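Local atomic coordinates of tyrosyl-tRNA synthetase (Pyrococcus horikoshii, PDB entry 2CYC), a protein that catalyses the ATP-dependent attachment of tyrosine to its cognate tRNA, first activating the amino acid as tyrosyl-adenylate and then transferring it to the acceptor end. Residues G44-G49 / K96-G101; R25-I30 / E214-V219; R282-N287 / E324-F329. All blocks are in the same frame, centred on the assembly; numbering follows the deposited sequence.

Interaction 1: residues G44-G49 / K96-G101; sequences GYIHLG and KYFKVG
Tyr97 meets the loop before helix 48-63 with its phenol tip: Tyr97 OH accepts a nearly straight hydrogen bond from Ile46 N (3.0 Å, 168° at the hydrogen), and that nitrogen lies at the edge of the Tyr97 ring, in plane. Tyr97 CG, anti to the backbone N, starts the ring toward the loop. The phenol oxygen is also hydrogen-bonded to His264 NE2, so two nitrogens grip it. Tyr45 crosses Tyr97 at about a right angle, bringing its CD2 to 3.7 Å from Tyr97 OH. Ile46 runs alongside Tyr97 in the opposite sense, its CG1 4.0 Å from Tyr97 CE2. With CD1 anti to CA (chi2 166°), Ile46 CD1 lies over one face of the Phe98 ring, offset toward its rim, 4.1 Å from the centroid and 17° off the normal, a CH-pi contact. Ile46 CD1 packs 3.7 Å from Gly101 CA, where a beta-carbon would clash. A phenylalanine in place of Tyr97 would probably leave Ile46 N without its acceptor and His264 NE2 without this partner, freeing the loop to shift. His47 ND1 caps helix 48-63 through a weak bond from Gly49 N (2.9 Å), while its NE2 bonds Ser253 OG of the KMSKS region. His47-Leu48-Gly49 matches the start of the HIGH signature of class I synthetases, and Phe98, its side chain about 8 Å from the bound tyrosine, sets this packing beside the Rossmann-fold active site.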
loop_
_atom_site.group_PDB
_atom_site.type_symbol
_atom_site.label_atom_id
_atom_site.label_comp_id
_atom_site.label_asym_id
_atom_site.label_seq_id
_atom_site.Cartn_x
_atom_site.Cartn_y
_atom_site.Cartn_z
ATOM N N GLY A 44 -14.968 -7.725 18.450
ATOM C CA GLY A 44 -15.552 -7.742 19.779
ATOM C C GLY A 44 -17.053 -7.540 19.788
ATOM O O GLY A 44 -17.686 -7.435 18.731
ATOM N N TYR A 45 -17.621 -7.487 20.989
ATOM C CA TYR A 45 -19.052 -7.294 21.154
ATOM C C TYR A 45 -19.449 -5.891 20.734
ATOM O O TYR A 45 -18.684 -4.941 20.890
ATOM C CB TYR A 45 -19.462 -7.547 22.610
ATOM C CG TYR A 45 -19.251 -8.984 23.043
ATOM C CD1 TYR A 45 -18.226 -9.326 23.925
ATOM C CD2 TYR A 45 -20.069 -10.003 22.555
ATOM C CE1 TYR A 45 -18.017 -10.651 24.309
ATOM C CE2 TYR A 45 -19.873 -11.334 22.932
ATOM C CZ TYR A 45 -18.844 -11.650 23.808
ATOM O OH TYR A 45 -18.641 -12.960 24.180
ATOM N N ILE A 46 -20.651 -5.771 20.187
ATOM C CA ILE A 46 -21.155 -4.488 19.728
ATOM C C ILE A 46 -21.678 -3.658 20.902
ATOM O O ILE A 46 -22.702 -4.003 21.498
ATOM C CB ILE A 46 -22.296 -4.692 18.705
ATOM C CG1 ILE A 46 -21.745 -5.379 17.448
ATOM C CG2 ILE A 46 -22.952 -3.348 18.371
ATOM C CD1 ILE A 46 -22.837 -5.928 16.529
ATOM N N HIS A 47 -20.974 -2.578 21.241
ATOM C CA HIS A 47 -21.416 -1.717 22.339
ATOM C C HIS A 47 -22.438 -0.727 21.784
ATOM O O HIS A 47 -22.597 -0.634 20.570
ATOM C CB HIS A 47 -20.219 -1.003 22.995
ATOM C CG HIS A 47 -19.487 -0.060 22.091
ATOM N ND1 HIS A 47 -19.998 1.166 21.724
ATOM C CD2 HIS A 47 -18.264 -0.148 21.515
ATOM C CE1 HIS A 47 -19.121 1.796 20.962
ATOM N NE2 HIS A 47 -18.060 1.021 20.819
ATOM N N LEU A 48 -23.135 0.000 22.659
ATOM C CA LEU A 48 -24.196 0.921 22.222
ATOM C C LEU A 48 -23.801 1.992 21.211
ATOM O O LEU A 48 -24.615 2.382 20.362
ATOM C CB LEU A 48 -24.860 1.592 23.434
ATOM C CG LEU A 48 -25.362 0.644 24.525
ATOM C CD1 LEU A 48 -26.207 1.415 25.543
ATOM C CD2 LEU A 48 -26.175 -0.466 23.891
ATOM N N GLY A 49 -22.571 2.484 21.308
ATOM C CA GLY A 49 -22.131 3.495 20.362
ATOM C C GLY A 49 -22.136 2.937 18.949
ATOM O O GLY A 49 -22.644 3.560 18.017
ATOM N N LYS A 96 -21.299 -14.292 11.173
ATOM C CA LYS A 96 -22.157 -14.991 12.115
ATOM C C LYS A 96 -22.602 -14.215 13.334
ATOM O O LYS A 96 -23.612 -14.556 13.950
ATOM C CB LYS A 96 -21.490 -16.298 12.545
ATOM C CG LYS A 96 -21.421 -17.323 11.428
ATOM C CD LYS A 96 -20.729 -18.594 11.897
ATOM C CE LYS A 96 -20.764 -19.677 10.824
ATOM N NZ LYS A 96 -20.052 -20.917 11.256
ATOM N N TYR A 97 -21.861 -13.174 13.692
ATOM C CA TYR A 97 -22.233 -12.378 14.857
ATOM C C TYR A 97 -22.481 -10.909 14.561
ATOM O O TYR A 97 -23.564 -10.388 14.817
ATOM C CB TYR A 97 -21.157 -12.456 15.942
ATOM C CG TYR A 97 -21.342 -11.400 17.013
ATOM C CD1 TYR A 97 -22.374 -11.504 17.953
ATOM C CD2 TYR A 97 -20.531 -10.263 17.046
ATOM C CE1 TYR A 97 -22.593 -10.506 18.895
ATOM C CE2 TYR A 97 -20.744 -9.252 17.984
ATOM C CZ TYR A 97 -21.778 -9.381 18.907
ATOM O OH TYR A 97 -21.993 -8.394 19.840
ATOM N N PHE A 98 -21.463 -10.243 14.029
ATOM C CA PHE A 98 -21.555 -8.816 13.770
ATOM C C PHE A 98 -22.693 -8.390 12.859
ATOM O O PHE A 98 -23.427 -7.458 13.179
ATOM C CB PHE A 98 -20.221 -8.287 13.226
ATOM C CG PHE A 98 -20.075 -6.806 13.374
ATOM C CD1 PHE A 98 -20.646 -5.938 12.445
ATOM C CD2 PHE A 98 -19.429 -6.271 14.485
ATOM C CE1 PHE A 98 -20.577 -4.554 12.622
ATOM C CE2 PHE A 98 -19.355 -4.884 14.671
ATOM C CZ PHE A 98 -19.932 -4.028 13.734
ATOM N N LYS A 99 -22.834 -9.069 11.727
ATOM C CA LYS A 99 -23.886 -8.754 10.778
ATOM C C LYS A 99 -25.252 -8.741 11.443
ATOM O O LYS A 99 -25.972 -7.746 11.361
ATOM C CB LYS A 99 -23.891 -9.762 9.630
ATOM C CG LYS A 99 -25.055 -9.586 8.644
ATOM C CD LYS A 99 -24.883 -10.502 7.445
ATOM C CE LYS A 99 -25.936 -10.248 6.382
ATOM N NZ LYS A 99 -27.287 -10.577 6.894
ATOM N N VAL A 100 -25.599 -9.837 12.120
ATOM C CA VAL A 100 -26.901 -9.927 12.769
ATOM C C VAL A 100 -27.022 -8.975 13.961
ATOM O O VAL A 100 -28.106 -8.469 14.248
ATOM C CB VAL A 100 -27.223 -11.390 13.209
ATOM C CG1 VAL A 100 -26.311 -11.830 14.336
ATOM C CG2 VAL A 100 -28.697 -11.493 13.629
ATOM N N GLY A 101 -25.914 -8.724 14.650
ATOM C CA GLY A 101 -25.953 -7.797 15.769
ATOM C C GLY A 101 -26.324 -6.410 15.260
ATOM O O GLY A 101 -27.097 -5.693 15.888
#

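Interaction 2: residues R25-I30 / E214-V219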
loop_
_atom_site.group_PDB
_atom_site.type_symbol
_atom_site.label_atom_id
_atom_site.label_comp_id
_atom_site.label_asym_id
_atom_site.label_seq_id
_atom_site.Cartn_x
_atom_site.Cartn_y
_atom_site.Cartn_z
ATOM N N ARG A 25 -26.781 19.366 0.004
ATOM C CA ARG A 25 -27.934 19.974 -0.645
ATOM C C ARG A 25 -27.751 19.901 -2.158
ATOM O O ARG A 25 -28.685 19.602 -2.896
ATOM C CB ARG A 25 -28.078 21.428 -0.187
ATOM C CG ARG A 25 -29.170 22.218 -0.907
ATOM C CD ARG A 25 -29.310 23.585 -0.267
ATOM N NE ARG A 25 -30.108 24.508 -1.060
ATOM C CZ ARG A 25 -30.329 25.770 -0.708
ATOM N NH1 ARG A 25 -31.061 26.554 -1.479
ATOM N NH2 ARG A 25 -29.812 26.244 0.422
ATOM N N HIS A 26 -26.535 20.177 -2.606
ATOM C CA HIS A 26 -26.201 20.113 -4.016
ATOM C C HIS A 26 -26.508 18.704 -4.538
ATOM O O HIS A 26 -27.160 18.545 -5.572
ATOM C CB HIS A 26 -24.716 20.442 -4.198
ATOM C CG HIS A 26 -24.229 20.309 -5.608
ATOM N ND1 HIS A 26 -24.768 21.028 -6.654
ATOM C CD2 HIS A 26 -23.239 19.553 -6.139
ATOM C CE1 HIS A 26 -24.129 20.722 -7.769
ATOM N NE2 HIS A 26 -23.196 19.831 -7.484
ATOM N N LEU A 27 -26.045 17.681 -3.820
ATOM C CA LEU A 27 -26.301 16.307 -4.246
ATOM C C LEU A 27 -27.798 16.012 -4.337
ATOM O O LEU A 27 -28.241 15.352 -5.270
ATOM C CB LEU A 27 -25.641 15.300 -3.300
ATOM C CG LEU A 27 -24.112 15.320 -3.206
ATOM C CD1 LEU A 27 -23.639 14.034 -2.535
ATOM C CD2 LEU A 27 -23.502 15.443 -4.592
ATOM N N PHE A 28 -28.571 16.481 -3.357
ATOM C CA PHE A 28 -30.014 16.262 -3.374
ATOM C C PHE A 28 -30.638 16.945 -4.588
ATOM O O PHE A 28 -31.418 16.334 -5.320
ATOM C CB PHE A 28 -30.668 16.810 -2.096
ATOM C CG PHE A 28 -30.568 15.883 -0.902
ATOM C CD1 PHE A 28 -30.434 16.403 0.388
ATOM C CD2 PHE A 28 -30.633 14.501 -1.062
ATOM C CE1 PHE A 28 -30.365 15.558 1.505
ATOM C CE2 PHE A 28 -30.568 13.642 0.049
ATOM C CZ PHE A 28 -30.434 14.177 1.335
ATOM N N GLU A 29 -30.271 18.206 -4.805
ATOM C CA GLU A 29 -30.811 18.988 -5.913
ATOM C C GLU A 29 -30.509 18.472 -7.312
ATOM O O GLU A 29 -31.394 18.466 -8.168
ATOM C CB GLU A 29 -30.353 20.446 -5.804
ATOM C CG GLU A 29 -31.060 21.217 -4.696
ATOM C CD GLU A 29 -30.663 22.688 -4.641
ATOM O OE1 GLU A 29 -31.130 23.402 -3.717
ATOM O OE2 GLU A 29 -29.889 23.127 -5.521
ATOM N N ILE A 30 -29.277 18.027 -7.550
ATOM C CA ILE A 30 -28.909 17.541 -8.875
ATOM C C ILE A 30 -29.327 16.098 -9.108
ATOM O O ILE A 30 -29.134 15.558 -10.192
ATOM C CB ILE A 30 -27.392 17.662 -9.102
ATOM C CG1 ILE A 30 -26.652 16.701 -8.162
ATOM C CG2 ILE A 30 -26.955 19.112 -8.868
ATOM C CD1 ILE A 30 -25.153 16.869 -8.159
ATOM N N GLU A 214 -19.912 15.518 -14.230
ATOM C CA GLU A 214 -19.117 16.130 -13.172
ATOM C C GLU A 214 -18.587 15.162 -12.116
ATOM O O GLU A 214 -19.276 14.219 -11.710
ATOM C CB GLU A 214 -19.930 17.231 -12.480
ATOM C CG GLU A 214 -20.362 18.363 -13.408
ATOM C CD GLU A 214 -19.191 19.171 -13.955
ATOM O OE1 GLU A 214 -19.430 20.062 -14.795
ATOM O OE2 GLU A 214 -18.035 18.925 -13.544
ATOM N N LYS A 215 -17.354 15.405 -11.677
ATOM C CA LYS A 215 -16.753 14.582 -10.639
ATOM C C LYS A 215 -17.239 15.159 -9.319
ATOM O O LYS A 215 -17.045 16.340 -9.038
ATOM C CB LYS A 215 -15.225 14.633 -10.709
ATOM C CG LYS A 215 -14.642 13.779 -11.828
ATOM C CD LYS A 215 -13.114 13.775 -11.795
ATOM C CE LYS A 215 -12.543 12.920 -12.918
ATOM N NZ LYS A 215 -11.057 12.835 -12.836
ATOM N N LEU A 216 -17.879 14.319 -8.519
ATOM C CA LEU A 216 -18.425 14.750 -7.247
ATOM C C LEU A 216 -17.529 14.445 -6.061
ATOM O O LEU A 216 -16.628 13.616 -6.138
ATOM C CB LEU A 216 -19.773 14.076 -7.001
ATOM C CG LEU A 216 -20.861 14.189 -8.064
ATOM C CD1 LEU A 216 -22.080 13.395 -7.589
ATOM C CD2 LEU A 216 -21.215 15.660 -8.310
ATOM N N LYS A 217 -17.802 15.136 -4.961
ATOM C CA LYS A 217 -17.097 14.932 -3.712
ATOM C C LYS A 217 -18.117 14.262 -2.803
ATOM O O LYS A 217 -19.260 14.706 -2.709
ATOM C CB LYS A 217 -16.667 16.265 -3.093
ATOM C CG LYS A 217 -15.563 16.966 -3.870
ATOM C CD LYS A 217 -15.161 18.283 -3.233
ATOM C CE LYS A 217 -14.097 18.976 -4.083
ATOM N NZ LYS A 217 -13.592 20.245 -3.488
ATOM N N PRO A 218 -17.734 13.168 -2.147
ATOM C CA PRO A 218 -18.724 12.543 -1.274
ATOM C C PRO A 218 -18.971 13.449 -0.073
ATOM O O PRO A 218 -18.117 14.264 0.282
ATOM C CB PRO A 218 -18.047 11.236 -0.862
ATOM C CG PRO A 218 -16.579 11.617 -0.860
ATOM C CD PRO A 218 -16.466 12.419 -2.141
ATOM N N VAL A 219 -20.142 13.301 0.531
ATOM C CA VAL A 219 -20.521 14.052 1.716
ATOM C C VAL A 219 -20.165 13.173 2.918
ATOM O O VAL A 219 -20.517 11.994 2.954
ATOM C CB VAL A 219 -22.045 14.326 1.733
ATOM C CG1 VAL A 219 -22.464 14.892 3.078
ATOM C CG2 VAL A 219 -22.411 15.297 0.617
#
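Leu27 divides its two methyls between neighbouring points of the strand segment: Leu27 CD1 presses on Val219 CG2 at 3.6 Å, and Leu27 CD2 meets Leu216 CD1 at 3.9 Å. Leu216 forks in the same way, its other methyl, CD2, lying 4.1 Å from Ile30 CD1. In all three pairs the side chains run alongside each other in opposite senses; no hydrogen bond crosses between the segments, and the side-chain contacts are apolar. Within the helix segment, Ile30 CD1 also sits 3.6 Å above the ring plane of His26, offset toward the rim. Arg25 NE makes a salt bridge to Glu29 OE1 (3.1 Å); Glu29 OE1 lies in the Arg25 guanidinium plane, whereas NE approaches from 43° out of the Glu29 carboxylate plane. Further out, Ile30 O bonds His211 NE2, tying Ile30 to strand 209-211. Backbone bonds from Leu216 to Ile209 and from Val219 to Thr182 and Ala184 fix the strand side. Helix 21-30, which follows strand 15-19, is thus laid by packing of leucine, isoleucine and valine methyls against strand 214-223, a neighbour of that strand in the mixed sheet of the Rossmann-type catalytic domain.

Interaction 3: residues R282-N287 / E324-F329; sequences REVRYN and ELKRDF
Phe329 inserts the CE2 corner of its ring against the backbone of the 282-287 loop, lying 3.3 Å from Arg282 N and equally 3.3 Å from Glu283 O. Leu290, Pro336 and Leu339 add further apolar contacts around this buried ring, the tight part of the contact. A water sits over the centre of the ring, 3.3 Å above its plane; it accepts from Arg282 N (3.1 Å) and donates to Phe329 O (2.7 Å), and the same carbonyl receives a CA-H...O contact from Arg282. The more open side is formed by Arg282, itself exposed, with Val284 and Lys326. Val284 CG1 comes to the Phe329 ring edge, near its plane, 4.1 Å from Phe329 CD2. The extended chain of Lys326 crosses Val284 at about a right angle, with Lys326 CE 3.9 Å from Val284 CB; the contact uses the Lys326 methylenes CG and CE. Behind the interface the loop braces itself: Glu283 OE2 accepts from Tyr286 N through its anti lone pair (161° at the hydrogen) and more weakly from Arg285 N. No direct hydrogen bond joins the two segments, which implies that ring packing and one bridging water, rather than charge pairing, dock the loop on helix 322-330.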
loop_
_atom_site.group_PDB
_atom_site.type_symbol
_atom_site.label_atom_id
_atom_site.label_comp_id
_atom_site.label_asym_id
_atom_site.label_seq_id
_atom_site.Cartn_x
_atom_site.Cartn_y
_atom_site.Cartn_z
ATOM N N ARG A 282 -24.998 17.153 39.785
ATOM C CA ARG A 282 -24.954 18.488 39.177
ATOM C C ARG A 282 -23.906 18.697 38.087
ATOM O O ARG A 282 -23.880 19.752 37.454
ATOM C CB ARG A 282 -24.768 19.563 40.254
ATOM C CG ARG A 282 -25.818 19.531 41.343
ATOM C CD ARG A 282 -25.816 20.818 42.146
ATOM N NE ARG A 282 -26.829 20.785 43.194
ATOM C CZ ARG A 282 -27.199 21.838 43.918
ATOM N NH1 ARG A 282 -26.639 23.023 43.709
ATOM N NH2 ARG A 282 -28.128 21.701 44.859
ATOM N N GLU A 283 -23.041 17.712 37.863
ATOM C CA GLU A 283 -22.017 17.843 36.828
ATOM C C GLU A 283 -22.653 17.652 35.451
ATOM O O GLU A 283 -23.263 16.616 35.184
ATOM C CB GLU A 283 -20.913 16.804 37.050
ATOM C CG GLU A 283 -19.807 16.782 35.992
ATOM C CD GLU A 283 -19.122 18.130 35.791
ATOM O OE1 GLU A 283 -18.904 18.857 36.780
ATOM O OE2 GLU A 283 -18.785 18.455 34.635
ATOM N N VAL A 284 -22.524 18.656 34.586
ATOM C CA VAL A 284 -23.093 18.575 33.244
ATOM C C VAL A 284 -22.069 18.749 32.129
ATOM O O VAL A 284 -22.414 18.613 30.961
ATOM C CB VAL A 284 -24.217 19.618 33.024
ATOM C CG1 VAL A 284 -25.370 19.359 33.984
ATOM C CG2 VAL A 284 -23.662 21.031 33.197
ATOM N N ARG A 285 -20.823 19.050 32.483
ATOM C CA ARG A 285 -19.757 19.225 31.489
ATOM C C ARG A 285 -19.223 17.862 31.024
ATOM O O ARG A 285 -19.131 17.591 29.827
ATOM C CB ARG A 285 -18.617 20.049 32.089
ATOM C CG ARG A 285 -17.354 20.113 31.240
ATOM C CD ARG A 285 -16.178 20.597 32.086
ATOM N NE ARG A 285 -14.901 20.597 31.374
ATOM C CZ ARG A 285 -14.601 21.416 30.371
ATOM N NH1 ARG A 285 -13.411 21.339 29.789
ATOM N NH2 ARG A 285 -15.488 22.312 29.951
ATOM N N TYR A 286 -18.852 17.014 31.979
ATOM C CA TYR A 286 -18.362 15.679 31.661
ATOM C C TYR A 286 -19.202 14.721 32.497
ATOM O O TYR A 286 -19.011 14.592 33.709
ATOM C CB TYR A 286 -16.873 15.530 31.993
ATOM C CG TYR A 286 -16.339 14.198 31.539
ATOM C CD1 TYR A 286 -16.614 13.040 32.260
ATOM C CD2 TYR A 286 -15.642 14.074 30.337
ATOM C CE1 TYR A 286 -16.224 11.792 31.801
ATOM C CE2 TYR A 286 -15.242 12.821 29.863
ATOM C CZ TYR A 286 -15.540 11.687 30.602
ATOM O OH TYR A 286 -15.177 10.442 30.145
ATOM N N ASN A 287 -20.129 14.045 31.834
ATOM C CA ASN A 287 -21.018 13.111 32.500
ATOM C C ASN A 287 -21.463 12.049 31.495
ATOM O O ASN A 287 -22.344 12.292 30.667
ATOM C CB ASN A 287 -22.218 13.910 33.025
ATOM C CG ASN A 287 -23.127 13.101 33.927
ATOM O OD1 ASN A 287 -23.687 13.635 34.893
ATOM N ND2 ASN A 287 -23.299 11.824 33.614
ATOM N N GLU A 324 -34.532 20.352 29.498
ATOM C CA GLU A 324 -35.253 20.409 30.774
ATOM C C GLU A 324 -34.547 19.511 31.788
ATOM O O GLU A 324 -34.260 19.926 32.916
ATOM C CB GLU A 324 -36.693 19.903 30.639
ATOM C CG GLU A 324 -37.488 20.449 29.476
ATOM C CD GLU A 324 -38.907 19.898 29.449
ATOM O OE1 GLU A 324 -39.089 18.700 29.762
ATOM O OE2 GLU A 324 -39.837 20.659 29.107
ATOM N N LEU A 325 -34.274 18.273 31.377
ATOM C CA LEU A 325 -33.624 17.314 32.261
ATOM C C LEU A 325 -32.262 17.804 32.716
ATOM O O LEU A 325 -31.920 17.706 33.894
ATOM C CB LEU A 325 -33.494 15.946 31.574
ATOM C CG LEU A 325 -32.872 14.841 32.440
ATOM C CD1 LEU A 325 -33.346 13.484 31.960
ATOM C CD2 LEU A 325 -31.347 14.937 32.404
ATOM N N LYS A 326 -31.486 18.332 31.780
ATOM C CA LYS A 326 -30.157 18.833 32.092
ATOM C C LYS A 326 -30.230 19.950 33.137
ATOM O O LYS A 326 -29.415 19.995 34.064
ATOM C CB LYS A 326 -29.485 19.345 30.817
ATOM C CG LYS A 326 -28.073 19.848 31.016
ATOM C CD LYS A 326 -27.512 20.367 29.701
ATOM C CE LYS A 326 -26.088 20.856 29.882
ATOM N NZ LYS A 326 -25.508 21.397 28.630
ATOM N N ARG A 327 -31.200 20.848 32.977
ATOM C CA ARG A 327 -31.395 21.961 33.909
ATOM C C ARG A 327 -31.683 21.389 35.302
ATOM O O ARG A 327 -31.038 21.745 36.282
ATOM C CB ARG A 327 -32.577 22.824 33.452
ATOM C CG ARG A 327 -32.831 24.075 34.288
ATOM C CD ARG A 327 -32.018 25.283 33.812
ATOM N NE ARG A 327 -32.462 25.800 32.513
ATOM C CZ ARG A 327 -32.102 25.304 31.329
ATOM N NH1 ARG A 327 -32.568 25.848 30.210
ATOM N NH2 ARG A 327 -31.266 24.274 31.254
ATOM N N ASP A 328 -32.663 20.499 35.372
ATOM C CA ASP A 328 -33.036 19.861 36.622
ATOM C C ASP A 328 -31.853 19.151 37.275
ATOM O O ASP A 328 -31.761 19.095 38.498
ATOM C CB ASP A 328 -34.164 18.866 36.373
ATOM C CG ASP A 328 -35.497 19.358 36.893
ATOM O OD1 ASP A 328 -35.739 20.583 36.848
ATOM O OD2 ASP A 328 -36.307 18.516 37.335
ATOM N N PHE A 329 -30.945 18.618 36.464
ATOM C CA PHE A 329 -29.787 17.914 37.007
ATOM C C PHE A 329 -28.762 18.922 37.520
ATOM O O PHE A 329 -28.228 18.779 38.622
ATOM C CB PHE A 329 -29.139 17.017 35.938
ATOM C CG PHE A 329 -28.108 16.063 36.490
ATOM C CD1 PHE A 329 -28.496 14.842 37.049
ATOM C CD2 PHE A 329 -26.757 16.403 36.498
ATOM C CE1 PHE A 329 -27.553 13.975 37.609
ATOM C CE2 PHE A 329 -25.805 15.550 37.056
ATOM C CZ PHE A 329 -26.203 14.330 37.616
HETATM O O HOH W 1 -28.036 16.455 40.044
#

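Overall arrangement
Interaction 2 spans 184 residues between its nearer ends, and interaction 1 is nested inside that loop; interaction 3 follows both along the chain. Interaction 1 joins the loop leading into helix 48-63 to helix 87-108, interaction 2 helix 21-30 to strand 214-223; their centres are 32 Å apart, on opposite sides of the chain's centre. Interaction 3 is centred 30 Å from interaction 1 and 39 Å from interaction 2. None touches another. Helix 288-297 links 1 and 3, since Leu48 touches it at Trp292 and Val284 at Leu290. The seven-stranded mixed sheet places interaction 2 in the catalytic fold, and the nearby bound tyrosine places interaction 1 there; interaction 3 lies in the helical region beyond the KMSKS motif.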